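Local coordinates for SAR-endolysin (Enterobacteria phage P1, PDB 1XJU), which degrades the peptidoglycan of its bacterial host as a lysozyme, acting after release from the inner membrane to help burst the cell and free new phage, at residues D46-I49 with A50-E54; N76-S79 with A80-A84; R104-T107 with S108-W112. All coordinates share one frame; numbering follows the deposited sequence.

Interaction 1: residues D46-I49 with A50-E54; sequences DQQI and AADWE
Ile49 meets Trp53 one turn further along the helix: its CG2 methyl comes to the edge of the indole, near the ring plane, 3.8 Å from Trp53 CE3. The torsion at Ile49 (chi1 -68°) sets CG2 anti to the backbone nitrogen, which brings this branch to the tryptophan. Trp53 also meets Phe86 edge-to-face, and Ile49 rests on Val27.

Ala50 is held by its backbone, where N donates to Asp46 O at 2.9 Å, while its methyl CB lies 3.6 Å from the same Asp46 O and touches Ala13 of helix 13-18. Gln48 spans one turn to Asp52. Its extended chain carries the amide forward until NE2 reaches Asp52 OD1 at 3.2 Å, a nearly straight bond (174°). OD1 lies in the amide plane of Gln48, and NE2 comes to its syn side, somewhat out of the carboxylate plane; the two planes stand 87° apart. The backbone runs beneath the same pair, Asp52 N donating to Gln48 O at 2.9 Å.

The pairs Ile49-Trp53 and Gln48-Asp52 lie on adjacent sides of the helix, one buried and apolar, the other polar and more exposed, as in an amphipathic surface helix. The buried side borders the active site: Ala50's side chain lies about 4 Å from that of Glu14, the inferred proton donor/acceptor, and Ile49's about 5 Å from that of Cys23, an established active-site residue, in this inactive form of the enzyme.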
loop_
_atom_site.group_PDB
_atom_site.type_symbol
_atom_site.label_atom_id
_atom_site.label_comp_id
_atom_site.label_asym_id
_atom_site.label_seq_id
_atom_site.Cartn_x
_atom_site.Cartn_y
_atom_site.Cartn_z
ATOM N N ASP A 46 -14.904 1.184 14.700
ATOM C CA ASP A 46 -15.316 0.878 13.365
ATOM C C ASP A 46 -15.945 2.076 12.679
ATOM O O ASP A 46 -15.764 2.313 11.464
ATOM C CB ASP A 46 -16.333 -0.273 13.395
ATOM C CG ASP A 46 -15.773 -1.569 13.905
ATOM O OD1 ASP A 46 -14.600 -1.958 13.654
ATOM O OD2 ASP A 46 -16.539 -2.306 14.577
ATOM N N GLN A 47 -16.688 2.863 13.412
ATOM C CA GLN A 47 -17.354 3.989 12.819
ATOM C C GLN A 47 -16.372 5.069 12.362
ATOM O O GLN A 47 -16.562 5.677 11.313
ATOM C CB GLN A 47 -18.392 4.530 13.777
ATOM C CG GLN A 47 -19.574 3.531 13.976
ATOM C CD GLN A 47 -19.202 2.233 14.768
ATOM O OE1 GLN A 47 -18.323 2.266 15.693
ATOM N NE2 GLN A 47 -19.857 1.112 14.440
ATOM N N GLN A 48 -15.283 5.264 13.082
ATOM C CA GLN A 48 -14.282 6.191 12.633
ATOM C C GLN A 48 -13.588 5.693 11.357
ATOM O O GLN A 48 -13.314 6.475 10.424
ATOM C CB GLN A 48 -13.231 6.471 13.692
ATOM C CG GLN A 48 -12.302 7.568 13.089
ATOM C CD GLN A 48 -11.253 8.148 13.962
ATOM O OE1 GLN A 48 -11.197 7.891 15.164
ATOM N NE2 GLN A 48 -10.427 8.971 13.363
ATOM N N ILE A 49 -13.298 4.400 11.313
ATOM C CA ILE A 49 -12.693 3.801 10.119
ATOM C C ILE A 49 -13.617 4.036 8.938
ATOM O O ILE A 49 -13.171 4.450 7.832
ATOM C CB ILE A 49 -12.367 2.335 10.344
ATOM C CG1 ILE A 49 -11.243 2.183 11.360
ATOM C CG2 ILE A 49 -11.982 1.657 9.002
ATOM C CD1 ILE A 49 -11.021 0.809 11.870
ATOM N N ALA A 50 -14.912 3.825 9.103
ATOM C CA ALA A 50 -15.830 4.038 8.025
ATOM C C ALA A 50 -15.901 5.503 7.641
ATOM O O ALA A 50 -15.942 5.821 6.430
ATOM C CB ALA A 50 -17.214 3.556 8.423
ATOM N N ALA A 51 -15.891 6.415 8.619
ATOM C CA ALA A 51 -16.024 7.820 8.320
ATOM C C ALA A 51 -14.811 8.322 7.527
ATOM O O ALA A 51 -14.959 9.235 6.719
ATOM C CB ALA A 51 -16.133 8.600 9.607
ATOM N N ASP A 52 -13.637 7.757 7.808
ATOM C CA ASP A 52 -12.408 8.225 7.178
ATOM C C ASP A 52 -11.993 7.454 5.948
ATOM O O ASP A 52 -10.945 7.754 5.356
ATOM C CB ASP A 52 -11.312 8.180 8.219
ATOM C CG ASP A 52 -11.527 9.264 9.265
ATOM O OD1 ASP A 52 -10.779 9.290 10.244
ATOM O OD2 ASP A 52 -12.388 10.150 9.121
ATOM N N TRP A 53 -12.780 6.519 5.512
ATOM C CA TRP A 53 -12.365 5.569 4.483
ATOM C C TRP A 53 -12.019 6.316 3.182
ATOM O O TRP A 53 -10.926 6.134 2.621
ATOM C CB TRP A 53 -13.484 4.573 4.253
ATOM C CG TRP A 53 -13.100 3.418 3.401
ATOM C CD1 TRP A 53 -13.237 3.230 2.056
ATOM C CD2 TRP A 53 -12.452 2.242 3.877
ATOM N NE1 TRP A 53 -12.719 2.020 1.665
ATOM C CE2 TRP A 53 -12.256 1.367 2.764
ATOM C CE3 TRP A 53 -12.071 1.784 5.159
ATOM C CZ2 TRP A 53 -11.692 0.101 2.904
ATOM C CZ3 TRP A 53 -11.536 0.546 5.287
ATOM C CH2 TRP A 53 -11.322 -0.288 4.162
ATOM N N GLU A 54 -12.954 7.147 2.697
ATOM C CA GLU A 54 -12.717 7.885 1.448
ATOM C C GLU A 54 -11.586 8.864 1.556
ATOM O O GLU A 54 -10.800 9.007 0.604
ATOM C CB GLU A 54 -13.997 8.594 0.994
ATOM C CG GLU A 54 -15.003 7.602 0.523
ATOM C CD GLU A 54 -14.500 6.864 -0.710
ATOM O OE1 GLU A 54 -13.780 7.472 -1.530
ATOM O OE2 GLU A 54 -14.767 5.692 -0.796
#

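Interaction 2: residues N76-S79 with A80-A84; sequences NAFS and AMTSA
Thr82 leans back over the preceding turn toward Phe78. Its CB already sits 3.4 Å from Phe78 O and 3.6 Å from Ser79 O, against two carbonyl oxygens of that turn. From there OG1, set beside the backbone nitrogen at chi1 -69°, donates its proton to Phe78 O over 2.9 Å. The same carbonyl oxygen takes the bond of Thr82 N, also 2.9 Å long, and the two donors arrive from opposite faces of the carbonyl plane, so a buried hydroxyl is satisfied by an acceptor already engaged in the helix. This double use of one carbonyl is the familiar way a serine or threonine inside a helix pairs with the residue four positions before it, here in helix 75-88 at the heart of the phage lysozyme fold. OG1 also lies over one face of the Phe78 ring, 3.3 Å above its plane and displaced toward the rim, with CE2 the nearest ring atom at 3.3 Å. The ring reaches there because Phe78 CG points anti to its nitrogen (chi1 177°). Beyond this contact, Arg1 makes a cation-pi contact with Phe78, and helix 46-67 supplies Glu61, touched by both side chains, and Ile64. Elsewhere round the helix Ser79 O accepts from Ser83 N at 3.0 Å, while the hydroxyl of Ser83 is hydrogen-bonded to Glu146 and Arg142.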
loop_
_atom_site.group_PDB
_atom_site.type_symbol
_atom_site.label_atom_id
_atom_site.label_comp_id
_atom_site.label_asym_id
_atom_site.label_seq_id
_atom_site.Cartn_x
_atom_site.Cartn_y
_atom_site.Cartn_z
ATOM N N ASN A 76 -4.130 1.358 -14.361
ATOM C CA ASN A 76 -4.002 0.140 -13.602
ATOM C C ASN A 76 -2.844 0.208 -12.607
ATOM O O ASN A 76 -3.050 -0.122 -11.418
ATOM C CB ASN A 76 -3.821 -1.051 -14.543
ATOM C CG ASN A 76 -5.064 -1.420 -15.305
ATOM O OD1 ASN A 76 -6.183 -1.057 -14.898
ATOM N ND2 ASN A 76 -4.887 -2.121 -16.429
ATOM N N ALA A 77 -1.686 0.678 -13.034
ATOM C CA ALA A 77 -0.580 0.827 -12.116
ATOM C C ALA A 77 -0.928 1.828 -11.016
ATOM O O ALA A 77 -0.625 1.622 -9.820
ATOM C CB ALA A 77 0.673 1.232 -12.839
ATOM N N PHE A 78 -1.526 2.946 -11.384
ATOM C CA PHE A 78 -1.898 3.944 -10.405
ATOM C C PHE A 78 -2.814 3.348 -9.359
ATOM O O PHE A 78 -2.668 3.645 -8.145
ATOM C CB PHE A 78 -2.605 5.115 -11.078
ATOM C CG PHE A 78 -3.077 6.151 -10.105
ATOM C CD1 PHE A 78 -2.205 7.097 -9.616
ATOM C CD2 PHE A 78 -4.362 6.082 -9.583
ATOM C CE1 PHE A 78 -2.632 7.984 -8.650
ATOM C CE2 PHE A 78 -4.738 6.950 -8.598
ATOM C CZ PHE A 78 -3.891 7.888 -8.162
ATOM N N SER A 79 -3.766 2.590 -9.794
ATOM C CA SER A 79 -4.793 2.022 -8.906
ATOM C C SER A 79 -4.206 0.949 -8.022
ATOM O O SER A 79 -4.510 0.906 -6.811
ATOM C CB SER A 79 -5.913 1.460 -9.765
ATOM O OG SER A 79 -6.565 2.490 -10.493
ATOM N N ALA A 80 -3.306 0.112 -8.556
ATOM C CA ALA A 80 -2.599 -0.859 -7.735
ATOM C C ALA A 80 -1.742 -0.189 -6.697
ATOM O O ALA A 80 -1.708 -0.615 -5.519
ATOM C CB ALA A 80 -1.786 -1.764 -8.619
ATOM N N MET A 81 -1.030 0.861 -7.089
ATOM C CA MET A 81 -0.152 1.557 -6.159
ATOM C C MET A 81 -0.950 2.278 -5.075
ATOM O O MET A 81 -0.546 2.336 -3.908
ATOM C CB MET A 81 0.740 2.549 -6.926
ATOM C CG MET A 81 1.803 1.839 -7.769
ATOM S SD MET A 81 3.029 0.919 -6.789
ATOM C CE MET A 81 3.910 2.284 -5.974
ATOM N N THR A 82 -2.102 2.820 -5.427
ATOM C CA THR A 82 -2.977 3.461 -4.465
ATOM C C THR A 82 -3.441 2.437 -3.444
ATOM O O THR A 82 -3.457 2.705 -2.246
ATOM C CB THR A 82 -4.186 4.115 -5.147
ATOM O OG1 THR A 82 -3.736 5.251 -5.924
ATOM C CG2 THR A 82 -5.202 4.634 -4.124
ATOM N N SER A 83 -3.857 1.271 -3.894
ATOM C CA SER A 83 -4.236 0.178 -2.993
ATOM C C SER A 83 -3.107 -0.119 -2.024
ATOM O O SER A 83 -3.352 -0.234 -0.810
ATOM C CB SER A 83 -4.581 -1.049 -3.833
ATOM O OG SER A 83 -4.773 -2.204 -3.013
ATOM N N ALA A 84 -1.867 -0.254 -2.498
ATOM C CA ALA A 84 -0.747 -0.546 -1.630
ATOM C C ALA A 84 -0.537 0.582 -0.631
ATOM O O ALA A 84 -0.284 0.317 0.566
ATOM C CB ALA A 84 0.507 -0.780 -2.463
#

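Interaction 3: residues R104-T107 with S108-W112; sequences RVET and SIHKW. With SO4 (sulfate ion), chain D.
The His110 ring is met at its edge, close to the ring plane, by Glu106 OE2, which accepts from ND1 over 2.6 Å at an N-H...O angle of 163°. The carboxylate is turned 58° from the ring and uses OE2 on its anti side; Phe68 meets the imidazole edge-to-face. The other oxygen, OE1, takes a salt bridge from Lys111 NZ, 2.7 Å away, which approaches from above the carboxylate plane. The Lys111 chain runs alongside the carboxylate and bends at its end to bring NZ to OE1. Lys111 NZ and Glu106 N also hold a sulfate, probably from the crystallisation liquor, with NZ 2.7 Å from its O4 and the backbone nitrogen 2.9 Å from its O2; Arg101 adds a third grip.

Thr107 is the N-cap of helix 108-114. With chi1 at 58° its OG1 accepts from His110 N at 3.1 Å, and the same hydroxyl is hydrogen-bonded to Leu93 O. Thr107 alone joins strand 103-106 to helix 108-114; the strand pairs antiparallel with strand 95-98 to form a hairpin, and Ile109 touches Phe128 of a loop and Met121 of helix 118-123.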
loop_
_atom_site.group_PDB
_atom_site.type_symbol
_atom_site.label_atom_id
_atom_site.label_comp_id
_atom_site.label_asym_id
_atom_site.label_seq_id
_atom_site.Cartn_x
_atom_site.Cartn_y
_atom_site.Cartn_z
ATOM N N ARG A 104 17.783 4.276 7.148
ATOM C CA ARG A 104 16.666 4.327 6.236
ATOM C C ARG A 104 17.175 4.573 4.849
ATOM O O ARG A 104 17.937 5.528 4.632
ATOM C CB ARG A 104 15.786 5.474 6.706
ATOM C CG ARG A 104 14.504 5.690 6.006
ATOM C CD ARG A 104 13.484 6.338 6.928
ATOM N NE ARG A 104 13.286 5.450 8.076
ATOM C CZ ARG A 104 12.556 4.338 8.024
ATOM N NH1 ARG A 104 11.916 4.038 6.921
ATOM N NH2 ARG A 104 12.419 3.547 9.074
ATOM N N VAL A 105 16.726 3.769 3.891
ATOM C CA VAL A 105 17.134 3.882 2.506
ATOM C C VAL A 105 15.917 3.840 1.605
ATOM O O VAL A 105 14.820 3.392 1.983
ATOM C CB VAL A 105 18.141 2.796 2.140
ATOM C CG1 VAL A 105 19.335 2.873 3.045
ATOM C CG2 VAL A 105 17.553 1.427 2.163
ATOM N N GLU A 106 16.089 4.279 0.375
ATOM C CA GLU A 106 15.006 4.322 -0.592
ATOM C C GLU A 106 14.573 2.920 -0.981
ATOM O O GLU A 106 15.381 2.005 -1.166
ATOM C CB GLU A 106 15.495 5.061 -1.827
ATOM C CG GLU A 106 14.422 5.290 -2.872
ATOM C CD GLU A 106 14.924 6.077 -4.078
ATOM O OE1 GLU A 106 16.159 6.299 -4.202
ATOM O OE2 GLU A 106 14.071 6.499 -4.874
ATOM N N THR A 107 13.266 2.691 -1.120
ATOM C CA THR A 107 12.804 1.414 -1.605
ATOM C C THR A 107 13.067 1.324 -3.110
ATOM O O THR A 107 13.032 2.302 -3.874
ATOM C CB THR A 107 11.308 1.271 -1.374
ATOM O OG1 THR A 107 10.675 2.366 -2.042
ATOM C CG2 THR A 107 10.931 1.281 0.097
ATOM N N SER A 108 13.227 0.099 -3.554
ATOM C CA SER A 108 13.283 -0.152 -4.992
ATOM C C SER A 108 12.012 0.270 -5.692
ATOM O O SER A 108 12.079 0.808 -6.808
ATOM C CB SER A 108 13.534 -1.595 -5.215
ATOM O OG SER A 108 14.820 -1.947 -4.766
ATOM N N ILE A 109 10.836 0.044 -5.084
ATOM C CA ILE A 109 9.604 0.443 -5.756
ATOM C C ILE A 109 9.582 1.932 -6.022
ATOM O O ILE A 109 9.155 2.367 -7.094
ATOM C CB ILE A 109 8.387 -0.055 -4.962
ATOM C CG1 ILE A 109 7.145 -0.074 -5.832
ATOM C CG2 ILE A 109 8.148 0.719 -3.656
ATOM C CD1 ILE A 109 5.970 -0.799 -5.234
ATOM N N HIS A 110 10.063 2.731 -5.082
ATOM C CA HIS A 110 10.150 4.158 -5.282
ATOM C C HIS A 110 11.182 4.539 -6.356
ATOM O O HIS A 110 10.920 5.433 -7.179
ATOM C CB HIS A 110 10.446 4.854 -3.943
ATOM C CG HIS A 110 10.475 6.355 -4.017
ATOM N ND1 HIS A 110 11.635 7.077 -4.260
ATOM C CD2 HIS A 110 9.500 7.281 -3.856
ATOM C CE1 HIS A 110 11.339 8.371 -4.217
ATOM N NE2 HIS A 110 10.049 8.533 -4.041
ATOM N N LYS A 111 12.312 3.891 -6.327
ATOM C CA LYS A 111 13.340 4.131 -7.341
ATOM C C LYS A 111 12.758 3.947 -8.744
ATOM O O LYS A 111 12.975 4.770 -9.623
ATOM C CB LYS A 111 14.512 3.194 -7.128
ATOM C CG LYS A 111 15.392 3.627 -6.000
ATOM C CD LYS A 111 16.625 2.791 -5.927
ATOM C CE LYS A 111 17.477 3.138 -4.714
ATOM N NZ LYS A 111 18.048 4.476 -4.760
ATOM N N TRP A 112 12.077 2.831 -8.964
ATOM C CA TRP A 112 11.542 2.567 -10.278
ATOM C C TRP A 112 10.416 3.485 -10.651
ATOM O O TRP A 112 10.319 3.910 -11.807
ATOM C CB TRP A 112 11.150 1.097 -10.413
ATOM C CG TRP A 112 12.296 0.154 -10.406
ATOM C CD1 TRP A 112 12.481 -0.872 -9.570
ATOM C CD2 TRP A 112 13.394 0.120 -11.328
ATOM N NE1 TRP A 112 13.632 -1.572 -9.900
ATOM C CE2 TRP A 112 14.190 -0.986 -10.996
ATOM C CE3 TRP A 112 13.758 0.873 -12.438
ATOM C CZ2 TRP A 112 15.368 -1.287 -11.674
ATOM C CZ3 TRP A 112 14.925 0.526 -13.144
ATOM C CH2 TRP A 112 15.681 -0.539 -12.753
HETATM S S SO4 D . 19.844 4.348 -1.533
HETATM O O1 SO4 D . 20.978 4.897 -0.856
HETATM O O2 SO4 D . 18.614 4.889 -0.937
HETATM O O3 SO4 D . 19.886 2.894 -1.477
HETATM O O4 SO4 D . 20.029 4.679 -2.938
#

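In the fold
The three contacts follow one another along the chain, all within the phage lysozyme domain. Interactions 2 and 3 touch directly: Met81 SD packs 3.7 Å from Ile109 CD1, so the buried helix 75-88 meets the helix that leaves the hairpin, with Met121 lying against both residues. Interaction 1, at the start of helix 46-67, keeps apart, its nearest atoms about 9 Å from interaction 2 and about 19 Å from interaction 3, on the opposite side of the chain centre from the latter. It is the one beside Glu14 and Cys23; in interaction 2 the Ser83 side chain is about 12 Å from that of Cys23, and interaction 3, with its sulfate, lies away from these sites.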